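Local coordinates for protein poly(ADP-ribose) glycohydrolase (PDB 3SIG) that hydrolyses the ribose-ribose glycosidic bonds of poly(ADP-ribose), releasing ADP-ribose, through a catalytic domain of the macrodomain clan, at residues A[4-12]-A[103-111]; A[65-73]-A[264-274]. All coordinates share one frame; numbering follows the deposited sequence.

Interaction 1. Residues A[4-12]-A[103-111]; sequences RRAIAAETV and GFLSGAHAQ. With AR6 ([(2R,3S,4R,5R)-5-(6-aminopurin-9-yl)-3,4-dihydroxy-oxolan-2-yl]methyl [hydroxy-[[(2R,3S,4R,5S)-3,4,5-trihydroxyoxolan-2-yl]methoxy]phosphoryl] hydrogen phosphate), chain B.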
loop_
_atom_site.group_PDB
_atom_site.type_symbol
_atom_site.label_atom_id
_atom_site.label_comp_id
_atom_site.label_asym_id
_atom_site.label_seq_id
_atom_site.Cartn_x
_atom_site.Cartn_y
_atom_site.Cartn_z
ATOM N N ARG A 4 5.892 16.646 -9.754
ATOM C CA ARG A 4 5.817 15.218 -9.461
ATOM C C ARG A 4 6.619 14.389 -10.466
ATOM O O ARG A 4 7.303 13.459 -10.078
ATOM C CB ARG A 4 4.368 14.727 -9.402
ATOM C CG ARG A 4 3.609 15.221 -8.173
ATOM C CD ARG A 4 2.207 14.633 -8.064
ATOM N NE ARG A 4 1.338 14.987 -9.177
ATOM C CZ ARG A 4 0.483 15.999 -9.178
ATOM N NH1 ARG A 4 0.377 16.796 -8.117
ATOM N NH2 ARG A 4 -0.275 16.201 -10.250
ATOM N N ARG A 5 6.560 14.735 -11.746
ATOM C CA ARG A 5 7.324 14.015 -12.753
ATOM C C ARG A 5 8.826 14.166 -12.474
ATOM O O ARG A 5 9.595 13.196 -12.580
ATOM C CB ARG A 5 6.933 14.531 -14.142
ATOM C CG ARG A 5 7.576 13.803 -15.288
ATOM C CD ARG A 5 7.172 14.437 -16.623
ATOM N NE ARG A 5 8.118 14.100 -17.689
ATOM C CZ ARG A 5 8.259 14.787 -18.823
ATOM N NH1 ARG A 5 7.515 15.862 -19.055
ATOM N NH2 ARG A 5 9.150 14.403 -19.731
ATOM N N ALA A 6 9.273 15.377 -12.131
ATOM C CA ALA A 6 10.676 15.618 -11.822
ATOM C C ALA A 6 11.130 14.814 -10.601
ATOM O O ALA A 6 12.206 14.230 -10.604
ATOM C CB ALA A 6 10.939 17.108 -11.605
ATOM N N ILE A 7 10.308 14.799 -9.564
ATOM C CA ILE A 7 10.621 14.032 -8.370
ATOM C C ILE A 7 10.718 12.531 -8.678
ATOM O O ILE A 7 11.668 11.857 -8.274
ATOM C CB ILE A 7 9.582 14.286 -7.280
ATOM C CG1 ILE A 7 9.770 15.707 -6.731
ATOM C CG2 ILE A 7 9.735 13.272 -6.174
ATOM C CD1 ILE A 7 8.640 16.147 -5.857
ATOM N N ALA A 8 9.758 12.029 -9.452
ATOM C CA ALA A 8 9.812 10.627 -9.871
ATOM C C ALA A 8 11.090 10.280 -10.610
ATOM O O ALA A 8 11.707 9.253 -10.317
ATOM C CB ALA A 8 8.635 10.295 -10.721
ATOM N N ALA A 9 11.517 11.121 -11.542
ATOM C CA ALA A 9 12.739 10.849 -12.263
ATOM C C ALA A 9 13.943 10.879 -11.326
ATOM O O ALA A 9 14.885 10.102 -11.489
ATOM C CB ALA A 9 12.900 11.868 -13.414
ATOM N N GLU A 10 13.944 11.819 -10.391
ATOM C CA GLU A 10 15.045 11.900 -9.429
ATOM C C GLU A 10 15.106 10.613 -8.582
ATOM O O GLU A 10 16.179 10.077 -8.325
ATOM C CB GLU A 10 14.885 13.094 -8.515
ATOM C CG GLU A 10 16.079 13.283 -7.573
ATOM C CD GLU A 10 15.915 14.457 -6.636
ATOM O OE1 GLU A 10 15.036 14.428 -5.765
ATOM O OE2 GLU A 10 16.696 15.416 -6.764
ATOM N N THR A 11 13.941 10.114 -8.190
ATOM C CA THR A 11 13.904 8.881 -7.409
ATOM C C THR A 11 14.455 7.713 -8.226
ATOM O O THR A 11 15.255 6.923 -7.719
ATOM C CB THR A 11 12.502 8.617 -6.929
ATOM O OG1 THR A 11 12.187 9.606 -5.956
ATOM C CG2 THR A 11 12.367 7.211 -6.287
ATOM N N VAL A 12 14.073 7.594 -9.489
ATOM C CA VAL A 12 14.672 6.561 -10.311
ATOM C C VAL A 12 16.193 6.698 -10.413
ATOM O O VAL A 12 16.880 5.689 -10.355
ATOM C CB VAL A 12 14.031 6.555 -11.692
ATOM C CG1 VAL A 12 14.884 5.717 -12.681
ATOM C CG2 VAL A 12 12.616 6.021 -11.583
ATOM N N GLY A 103 1.131 5.527 -12.285
ATOM C CA GLY A 103 1.579 6.546 -13.226
ATOM C C GLY A 103 2.681 7.471 -12.693
ATOM O O GLY A 103 2.769 8.641 -13.088
ATOM N N PHE A 104 3.503 7.007 -11.756
ATOM C CA PHE A 104 4.323 7.965 -11.050
ATOM C C PHE A 104 5.259 8.718 -11.972
ATOM O O PHE A 104 5.485 9.916 -11.765
ATOM C CB PHE A 104 5.035 7.360 -9.827
ATOM C CG PHE A 104 6.318 6.614 -10.100
ATOM C CD1 PHE A 104 6.330 5.405 -10.778
ATOM C CD2 PHE A 104 7.500 7.087 -9.563
ATOM C CE1 PHE A 104 7.512 4.722 -10.971
ATOM C CE2 PHE A 104 8.683 6.398 -9.724
ATOM C CZ PHE A 104 8.687 5.214 -10.443
ATOM N N LEU A 105 5.832 8.035 -12.965
ATOM C CA LEU A 105 6.794 8.688 -13.853
ATOM C C LEU A 105 6.174 9.689 -14.798
ATOM O O LEU A 105 6.893 10.531 -15.327
ATOM C CB LEU A 105 7.651 7.650 -14.578
ATOM C CG LEU A 105 8.716 7.031 -13.659
ATOM C CD1 LEU A 105 9.165 5.666 -14.213
ATOM C CD2 LEU A 105 9.889 7.943 -13.434
ATOM N N SER A 106 4.866 9.627 -14.990
ATOM C CA SER A 106 4.173 10.665 -15.751
ATOM C C SER A 106 3.654 11.785 -14.862
ATOM O O SER A 106 2.947 12.682 -15.326
ATOM C CB SER A 106 2.971 10.039 -16.460
ATOM O OG SER A 106 3.373 8.978 -17.304
ATOM N N GLY A 107 3.945 11.708 -13.569
ATOM C CA GLY A 107 3.502 12.730 -12.642
ATOM C C GLY A 107 2.087 12.586 -12.134
ATOM O O GLY A 107 1.502 13.539 -11.607
ATOM N N ALA A 108 1.509 11.395 -12.269
ATOM C CA ALA A 108 0.159 11.166 -11.744
ATOM C C ALA A 108 0.152 11.272 -10.222
ATOM O O ALA A 108 1.180 11.065 -9.568
ATOM C CB ALA A 108 -0.382 9.809 -12.181
ATOM N N HIS A 109 -1.007 11.585 -9.664
ATOM C CA HIS A 109 -1.159 11.887 -8.250
ATOM C C HIS A 109 -2.233 11.027 -7.604
ATOM O O HIS A 109 -3.425 11.299 -7.715
ATOM C CB HIS A 109 -1.569 13.349 -8.124
ATOM C CG HIS A 109 -1.624 13.864 -6.718
ATOM N ND1 HIS A 109 -0.783 13.430 -5.717
ATOM C CD2 HIS A 109 -2.397 14.833 -6.164
ATOM C CE1 HIS A 109 -1.046 14.091 -4.603
ATOM N NE2 HIS A 109 -2.014 14.956 -4.850
ATOM N N ALA A 110 -1.793 9.970 -6.945
ATOM C CA ALA A 110 -2.615 9.090 -6.133
ATOM C C ALA A 110 -1.679 8.404 -5.138
ATOM O O ALA A 110 -0.484 8.710 -5.091
ATOM C CB ALA A 110 -3.376 8.096 -7.013
ATOM N N GLN A 111 -2.211 7.514 -4.324
ATOM C CA GLN A 111 -1.429 6.972 -3.217
ATOM C C GLN A 111 -0.221 6.165 -3.669
ATOM O O GLN A 111 0.897 6.354 -3.168
ATOM C CB GLN A 111 -2.313 6.151 -2.268
ATOM C CG GLN A 111 -1.651 5.704 -0.989
ATOM C CD GLN A 111 -1.400 4.210 -0.949
ATOM O OE1 GLN A 111 -1.324 3.528 -1.987
ATOM N NE2 GLN A 111 -1.244 3.685 0.249
HETATM N N1 AR6 B . -2.271 8.415 2.051
HETATM C C2 AR6 B . -3.427 8.016 2.573
HETATM N N3 AR6 B . -4.643 8.075 1.958
HETATM C C4 AR6 B . -4.588 8.572 0.701
HETATM C C5 AR6 B . -3.362 9.010 0.088
HETATM C C6 AR6 B . -2.222 8.889 0.837
HETATM N N6 AR6 B . -1.003 9.317 0.309
HETATM N N7 AR6 B . -3.717 9.443 -1.239
HETATM C C8 AR6 B . -4.996 9.308 -1.344
HETATM N N9 AR6 B . -5.601 8.798 -0.234
HETATM P PA AR6 B . -6.208 6.000 -4.399
HETATM P PB AR6 B . -7.362 3.440 -5.391
HETATM C "C1'" AR6 B . -6.991 8.459 0.062
HETATM O O1A AR6 B . -7.170 6.736 -5.260
HETATM O O1B AR6 B . -7.096 2.060 -4.824
HETATM C C1D AR6 B . -3.272 4.782 -8.587
HETATM O O1D AR6 B . -3.049 5.439 -9.803
HETATM C "C2'" AR6 B . -8.003 9.255 -0.734
HETATM O "O2'" AR6 B . -9.142 9.493 0.044
HETATM O O2A AR6 B . -4.739 6.293 -4.567
HETATM O O2B AR6 B . -8.767 3.942 -5.402
HETATM C C2D AR6 B . -2.828 3.382 -8.747
HETATM O O2D AR6 B . -1.586 3.173 -9.323
HETATM C "C3'" AR6 B . -8.329 8.322 -1.843
HETATM O "O3'" AR6 B . -9.620 8.500 -2.329
HETATM O O3A AR6 B . -6.476 4.438 -4.519
HETATM C C3D AR6 B . -4.028 2.650 -9.176
HETATM O O3D AR6 B . -4.001 2.740 -10.577
HETATM C "C4'" AR6 B . -8.160 6.952 -1.254
HETATM O "O4'" AR6 B . -7.275 7.102 -0.166
HETATM C C4D AR6 B . -5.128 3.437 -8.557
HETATM O O4D AR6 B . -4.660 4.758 -8.324
HETATM C "C5'" AR6 B . -7.661 5.875 -2.209
HETATM O "O5'" AR6 B . -6.453 6.281 -2.831
HETATM C C5D AR6 B . -5.663 2.830 -7.261
HETATM O O5D AR6 B . -6.796 3.577 -6.859
HETATM O O HOH W 1 9.478 11.265 -14.709
#

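Interaction 2. Residues A[65-73]-A[264-274]; sequences TRIEVTEET and APRHAAFARRF. With AR6 ([(2R,3S,4R,5R)-5-(6-aminopurin-9-yl)-3,4-dihydroxy-oxolan-2-yl]methyl [hydroxy-[[(2R,3S,4R,5S)-3,4,5-trihydroxyoxolan-2-yl]methoxy]phosphoryl] hydrogen phosphate), chain B.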
loop_
_atom_site.group_PDB
_atom_site.type_symbol
_atom_site.label_atom_id
_atom_site.label_comp_id
_atom_site.label_asym_id
_atom_site.label_seq_id
_atom_site.Cartn_x
_atom_site.Cartn_y
_atom_site.Cartn_z
ATOM N N THR A 65 -6.344 -4.956 20.136
ATOM C CA THR A 65 -5.699 -4.171 19.074
ATOM C C THR A 65 -5.992 -2.678 19.226
ATOM O O THR A 65 -7.140 -2.289 19.443
ATOM C CB THR A 65 -6.240 -4.627 17.716
ATOM O OG1 THR A 65 -6.092 -6.048 17.599
ATOM C CG2 THR A 65 -5.548 -3.918 16.559
ATOM N N ARG A 66 -4.958 -1.848 19.109
ATOM C CA ARG A 66 -5.104 -0.394 19.036
ATOM C C ARG A 66 -5.495 0.007 17.610
ATOM O O ARG A 66 -4.705 -0.196 16.672
ATOM C CB ARG A 66 -3.770 0.254 19.408
ATOM C CG ARG A 66 -3.772 1.775 19.513
ATOM C CD ARG A 66 -2.347 2.317 19.625
ATOM N NE ARG A 66 -1.651 1.837 20.819
ATOM C CZ ARG A 66 -1.536 2.528 21.950
ATOM N NH1 ARG A 66 -2.073 3.738 22.054
ATOM N NH2 ARG A 66 -0.883 2.010 22.981
ATOM N N ILE A 67 -6.698 0.559 17.429
ATOM C CA ILE A 67 -7.180 0.952 16.107
ATOM C C ILE A 67 -7.331 2.464 16.091
ATOM O O ILE A 67 -8.019 3.039 16.949
ATOM C CB ILE A 67 -8.487 0.240 15.722
ATOM C CG1 ILE A 67 -8.261 -1.269 15.669
ATOM C CG2 ILE A 67 -8.989 0.741 14.370
ATOM C CD1 ILE A 67 -9.483 -2.078 15.275
ATOM N N GLU A 68 -6.666 3.132 15.154
ATOM C CA GLU A 68 -6.727 4.594 15.022
ATOM C C GLU A 68 -7.202 4.910 13.606
ATOM O O GLU A 68 -6.805 4.229 12.663
ATOM C CB GLU A 68 -5.333 5.256 15.195
ATOM C CG GLU A 68 -4.618 5.081 16.557
ATOM C CD GLU A 68 -3.243 5.759 16.601
ATOM O OE1 GLU A 68 -2.387 5.476 15.735
ATOM O OE2 GLU A 68 -3.006 6.581 17.518
ATOM N N VAL A 69 -8.001 5.952 13.456
ATOM C CA VAL A 69 -8.282 6.552 12.162
ATOM C C VAL A 69 -7.660 7.924 12.212
ATOM O O VAL A 69 -7.947 8.696 13.140
ATOM C CB VAL A 69 -9.782 6.670 11.873
ATOM C CG1 VAL A 69 -9.999 7.331 10.521
ATOM C CG2 VAL A 69 -10.417 5.297 11.894
ATOM N N THR A 70 -6.817 8.252 11.234
ATOM C CA THR A 70 -6.150 9.548 11.202
ATOM C C THR A 70 -6.250 10.132 9.813
ATOM O O THR A 70 -6.629 9.416 8.866
ATOM C CB THR A 70 -4.672 9.470 11.600
ATOM O OG1 THR A 70 -3.945 8.836 10.535
ATOM C CG2 THR A 70 -4.489 8.698 12.876
ATOM N N GLU A 71 -5.914 11.414 9.703
ATOM C CA GLU A 71 -5.837 12.073 8.390
ATOM C C GLU A 71 -4.425 12.067 7.806
ATOM O O GLU A 71 -4.135 12.810 6.853
ATOM C CB GLU A 71 -6.386 13.504 8.442
ATOM C CG GLU A 71 -7.929 13.535 8.609
ATOM C CD GLU A 71 -8.572 14.886 8.290
ATOM O OE1 GLU A 71 -9.099 15.097 7.155
ATOM O OE2 GLU A 71 -8.566 15.723 9.215
ATOM N N GLU A 72 -3.569 11.224 8.366
ATOM C CA GLU A 72 -2.224 11.061 7.872
ATOM C C GLU A 72 -2.213 10.445 6.506
ATOM O O GLU A 72 -3.059 9.639 6.147
ATOM C CB GLU A 72 -1.427 10.137 8.797
ATOM C CG GLU A 72 -1.147 10.723 10.163
ATOM C CD GLU A 72 -0.651 9.700 11.141
ATOM O OE1 GLU A 72 -1.368 8.717 11.381
ATOM O OE2 GLU A 72 0.461 9.884 11.668
ATOM N N THR A 73 -1.181 10.765 5.745
ATOM C CA THR A 73 -0.834 9.961 4.594
ATOM C C THR A 73 -0.345 8.592 5.076
ATOM O O THR A 73 0.071 8.406 6.230
ATOM C CB THR A 73 0.304 10.578 3.776
ATOM O OG1 THR A 73 1.458 10.650 4.620
ATOM C CG2 THR A 73 -0.047 11.968 3.290
ATOM N N ALA A 264 -13.677 15.539 2.898
ATOM C CA ALA A 264 -12.858 14.343 3.145
ATOM C C ALA A 264 -13.705 13.087 3.346
ATOM O O ALA A 264 -13.586 12.397 4.369
ATOM C CB ALA A 264 -11.921 14.567 4.347
ATOM N N PRO A 265 -14.567 12.739 2.378
ATOM C CA PRO A 265 -15.574 11.692 2.578
ATOM C C PRO A 265 -14.980 10.306 2.862
ATOM O O PRO A 265 -15.560 9.483 3.575
ATOM C CB PRO A 265 -16.351 11.694 1.249
ATOM C CG PRO A 265 -15.452 12.368 0.302
ATOM C CD PRO A 265 -14.708 13.387 1.065
ATOM N N ARG A 266 -13.808 10.006 2.313
ATOM C CA ARG A 266 -13.194 8.715 2.586
ATOM C C ARG A 266 -12.804 8.648 4.054
ATOM O O ARG A 266 -12.961 7.588 4.702
ATOM C CB ARG A 266 -11.963 8.466 1.688
ATOM C CG ARG A 266 -12.275 7.797 0.342
ATOM C CD ARG A 266 -13.101 8.579 -0.629
ATOM N NE ARG A 266 -12.557 9.883 -1.010
ATOM C CZ ARG A 266 -12.436 10.333 -2.254
ATOM N NH1 ARG A 266 -12.700 9.556 -3.289
ATOM N NH2 ARG A 266 -12.011 11.573 -2.473
ATOM N N HIS A 267 -12.260 9.738 4.575
ATOM C CA HIS A 267 -11.857 9.785 5.956
ATOM C C HIS A 267 -13.081 9.703 6.836
ATOM O O HIS A 267 -13.084 8.971 7.827
ATOM C CB HIS A 267 -11.037 11.040 6.262
ATOM C CG HIS A 267 -10.763 11.213 7.721
ATOM N ND1 HIS A 267 -11.631 11.885 8.556
ATOM C CD2 HIS A 267 -9.759 10.756 8.510
ATOM C CE1 HIS A 267 -11.171 11.838 9.793
ATOM N NE2 HIS A 267 -10.036 11.165 9.792
ATOM N N ALA A 268 -14.121 10.432 6.483
ATOM C CA ALA A 268 -15.338 10.420 7.280
ATOM C C ALA A 268 -15.938 9.022 7.411
ATOM O O ALA A 268 -16.415 8.650 8.473
ATOM C CB ALA A 268 -16.349 11.382 6.692
ATOM N N ALA A 269 -15.925 8.229 6.346
ATOM C CA ALA A 269 -16.504 6.887 6.388
ATOM C C ALA A 269 -15.730 5.995 7.346
ATOM O O ALA A 269 -16.322 5.226 8.100
ATOM C CB ALA A 269 -16.513 6.267 5.002
ATOM N N PHE A 270 -14.411 6.105 7.331
ATOM C CA PHE A 270 -13.600 5.314 8.244
ATOM C C PHE A 270 -13.735 5.802 9.685
ATOM O O PHE A 270 -13.853 4.979 10.606
ATOM C CB PHE A 270 -12.133 5.267 7.798
ATOM C CG PHE A 270 -11.887 4.245 6.723
ATOM C CD1 PHE A 270 -11.337 3.007 7.028
ATOM C CD2 PHE A 270 -12.267 4.490 5.413
ATOM C CE1 PHE A 270 -11.158 2.063 6.020
ATOM C CE2 PHE A 270 -12.109 3.534 4.437
ATOM C CZ PHE A 270 -11.545 2.328 4.743
ATOM N N ALA A 271 -13.797 7.119 9.886
ATOM C CA ALA A 271 -13.971 7.685 11.227
ATOM C C ALA A 271 -15.279 7.215 11.826
ATOM O O ALA A 271 -15.349 6.886 13.005
ATOM C CB ALA A 271 -13.922 9.218 11.189
ATOM N N ARG A 272 -16.324 7.163 11.015
ATOM C CA ARG A 272 -17.622 6.714 11.500
ATOM C C ARG A 272 -17.580 5.261 11.924
ATOM O O ARG A 272 -18.143 4.863 12.936
ATOM C CB ARG A 272 -18.693 6.895 10.430
ATOM C CG ARG A 272 -19.111 8.354 10.268
ATOM C CD ARG A 272 -20.394 8.498 9.462
ATOM N NE ARG A 272 -20.222 8.109 8.068
ATOM C CZ ARG A 272 -19.711 8.899 7.127
ATOM N NH1 ARG A 272 -19.317 10.133 7.422
ATOM N NH2 ARG A 272 -19.599 8.459 5.890
ATOM N N ARG A 273 -16.918 4.433 11.136
ATOM C CA ARG A 273 -16.972 3.006 11.410
ATOM C C ARG A 273 -16.056 2.611 12.565
ATOM O O ARG A 273 -16.423 1.714 13.337
ATOM C CB ARG A 273 -16.611 2.205 10.150
ATOM C CG ARG A 273 -16.683 0.672 10.305
ATOM C CD ARG A 273 -18.107 0.274 10.692
ATOM N NE ARG A 273 -18.303 -1.128 11.070
ATOM C CZ ARG A 273 -18.102 -1.616 12.291
ATOM N NH1 ARG A 273 -17.623 -0.846 13.252
ATOM N NH2 ARG A 273 -18.334 -2.899 12.539
ATOM N N PHE A 274 -14.911 3.259 12.703
ATOM C CA PHE A 274 -13.903 2.857 13.679
ATOM C C PHE A 274 -13.710 3.871 14.800
ATOM O O PHE A 274 -12.964 3.591 15.742
ATOM C CB PHE A 274 -12.566 2.614 12.989
ATOM C CG PHE A 274 -12.571 1.432 12.055
ATOM C CD1 PHE A 274 -12.474 0.137 12.561
ATOM C CD2 PHE A 274 -12.669 1.602 10.687
ATOM C CE1 PHE A 274 -12.469 -0.946 11.717
ATOM C CE2 PHE A 274 -12.686 0.532 9.834
ATOM C CZ PHE A 274 -12.589 -0.750 10.334
HETATM N N1 AR6 B . -2.271 8.415 2.051
HETATM C C2 AR6 B . -3.427 8.016 2.573
HETATM N N3 AR6 B . -4.643 8.075 1.958
HETATM C C4 AR6 B . -4.588 8.572 0.701
HETATM C C5 AR6 B . -3.362 9.010 0.088
HETATM C C6 AR6 B . -2.222 8.889 0.837
HETATM N N6 AR6 B . -1.003 9.317 0.309
HETATM N N7 AR6 B . -3.717 9.443 -1.239
HETATM C C8 AR6 B . -4.996 9.308 -1.344
HETATM N N9 AR6 B . -5.601 8.798 -0.234
HETATM P PA AR6 B . -6.208 6.000 -4.399
HETATM P PB AR6 B . -7.362 3.440 -5.391
HETATM C "C1'" AR6 B . -6.991 8.459 0.062
HETATM O O1A AR6 B . -7.170 6.736 -5.260
HETATM O O1B AR6 B . -7.096 2.060 -4.824
HETATM C C1D AR6 B . -3.272 4.782 -8.587
HETATM O O1D AR6 B . -3.049 5.439 -9.803
HETATM C "C2'" AR6 B . -8.003 9.255 -0.734
HETATM O "O2'" AR6 B . -9.142 9.493 0.044
HETATM O O2A AR6 B . -4.739 6.293 -4.567
HETATM O O2B AR6 B . -8.767 3.942 -5.402
HETATM C C2D AR6 B . -2.828 3.382 -8.747
HETATM O O2D AR6 B . -1.586 3.173 -9.323
HETATM C "C3'" AR6 B . -8.329 8.322 -1.843
HETATM O "O3'" AR6 B . -9.620 8.500 -2.329
HETATM O O3A AR6 B . -6.476 4.438 -4.519
HETATM C C3D AR6 B . -4.028 2.650 -9.176
HETATM O O3D AR6 B . -4.001 2.740 -10.577
HETATM C "C4'" AR6 B . -8.160 6.952 -1.254
HETATM O "O4'" AR6 B . -7.275 7.102 -0.166
HETATM C C4D AR6 B . -5.128 3.437 -8.557
HETATM O O4D AR6 B . -4.660 4.758 -8.324
HETATM C "C5'" AR6 B . -7.661 5.875 -2.209
HETATM O "O5'" AR6 B . -6.453 6.281 -2.831
HETATM C C5D AR6 B . -5.663 2.830 -7.261
HETATM O O5D AR6 B . -6.796 3.577 -6.859
HETATM O O HOH W 2 -9.050 11.131 12.426
#

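Interaction 1. Residues A[4-12]-A[103-111]
Arg4, on the N-terminal helix 2-17, reaches Gly107 and His109 in the loop that carries the PARG signature Gly-Gly-Gly-(X)6-8-Gln-Glu-Glu, which here runs through 103-111 into helix 111-118. From the backbone outward, CB rests 3.9 Å from CA of Gly107, CD passes close to the carbonyl of the same glycine, and a bend at chi3 (-62°) swings NE round to that oxygen. The resulting hydrogen bond, NE to Gly107 O, is 2.8 Å long and nearly straight; the oxygen lies in the guanidinium plane, although NE stands above the plane of the carbonyl. Beyond it the guanidinium lies flat on His109, planes 9° apart, with CB of His109 over its centre and NH1 over the imidazole face. An alanine here would remove both the donor and the flat partner, which would probably leave Gly107 O without this bond and His109 freer to turn.

One to two turns further along the helix the contact is apolar. CB of Ala8 meets CD2 of Phe104 at 3.6 Å, and CD2 of Leu105 fits between Ala8 and Val12. Phe104 also meets Tyr122 edge-to-face. The loop ends at the ligand, where Gln111 N donates to O2A of ADP-ribose at 2.8 Å. At the outer margin, one water donates to both Arg5 O and Leu105 O.

Interaction 2. Residues A[65-73]-A[264-274]
Val69 is the centre of the packing between edge strand 66-70 and the C-terminal helix 265-273, a helix laid on the face of a macrodomain-type sheet. The two axes run nearly antiparallel, at 154°, and approach to 8.4 Å. Val69 divides its branches along the helix because chi1 (179°) turns CG1 away from the backbone N: CG1 lies against CB of Phe270 and the Ala271 backbone, while CG2 presses on CB of Phe274 at 3.6 Å. Two residues earlier in the strand, CG2 of Ile67 reaches CD1 of Phe274 at 4.0 Å. Phe255 of the neighbouring strand 252-256 extends this apolar patch, stacking with Phe274 and meeting the ring of Phe270.

The other end, past the strand, is more polar and more open. There Glu71 crosses His267 at about a right angle and sets its CG over the imidazole face, 3.5 Å from the ring centroid, as a CH-pi contact. Thr70 O approaches the edge of the same ring near CD2, at 3.4 Å. A water donates to Val69 O and is also hydrogen-bonded to NE2 of His267, 2.8 Å away, joining strand and helix at the rim. Nearby, Thr70 forms an ST turn with Glu72, leading the chain toward the adenine. From the first turn of the helix, Arg266 turns one guanidinium face to O3' of ADP-ribose.

The strand and helix are thus joined directly by apolar and CH-pi contacts, with polar bridging left to water; the charge of Glu71 might favour a protonated His267, although their charged atoms do not touch.

Interactions 1 and 2 lie on different sides of the ADP-ribose site, their centres 27 Å apart and their nearest atoms about 7 Å apart without touching; the ligand meets both. Their segments alternate along the chain: 4-12, 65-73, 103-111, 264-274. Interaction 1 sets the N-terminal helix against the loop between strand 90-94 and helix 111-118, whereas interaction 2 joins the outermost strand 66-70 to the final helix. Strands 66-70 and 90-94 belong to the same mixed sheet. Gln111 and Thr73 meet the adenine from these two contacts, so segments far apart in sequence meet at one pocket, the N-terminal helix only indirectly, through its packing on loop 103-111.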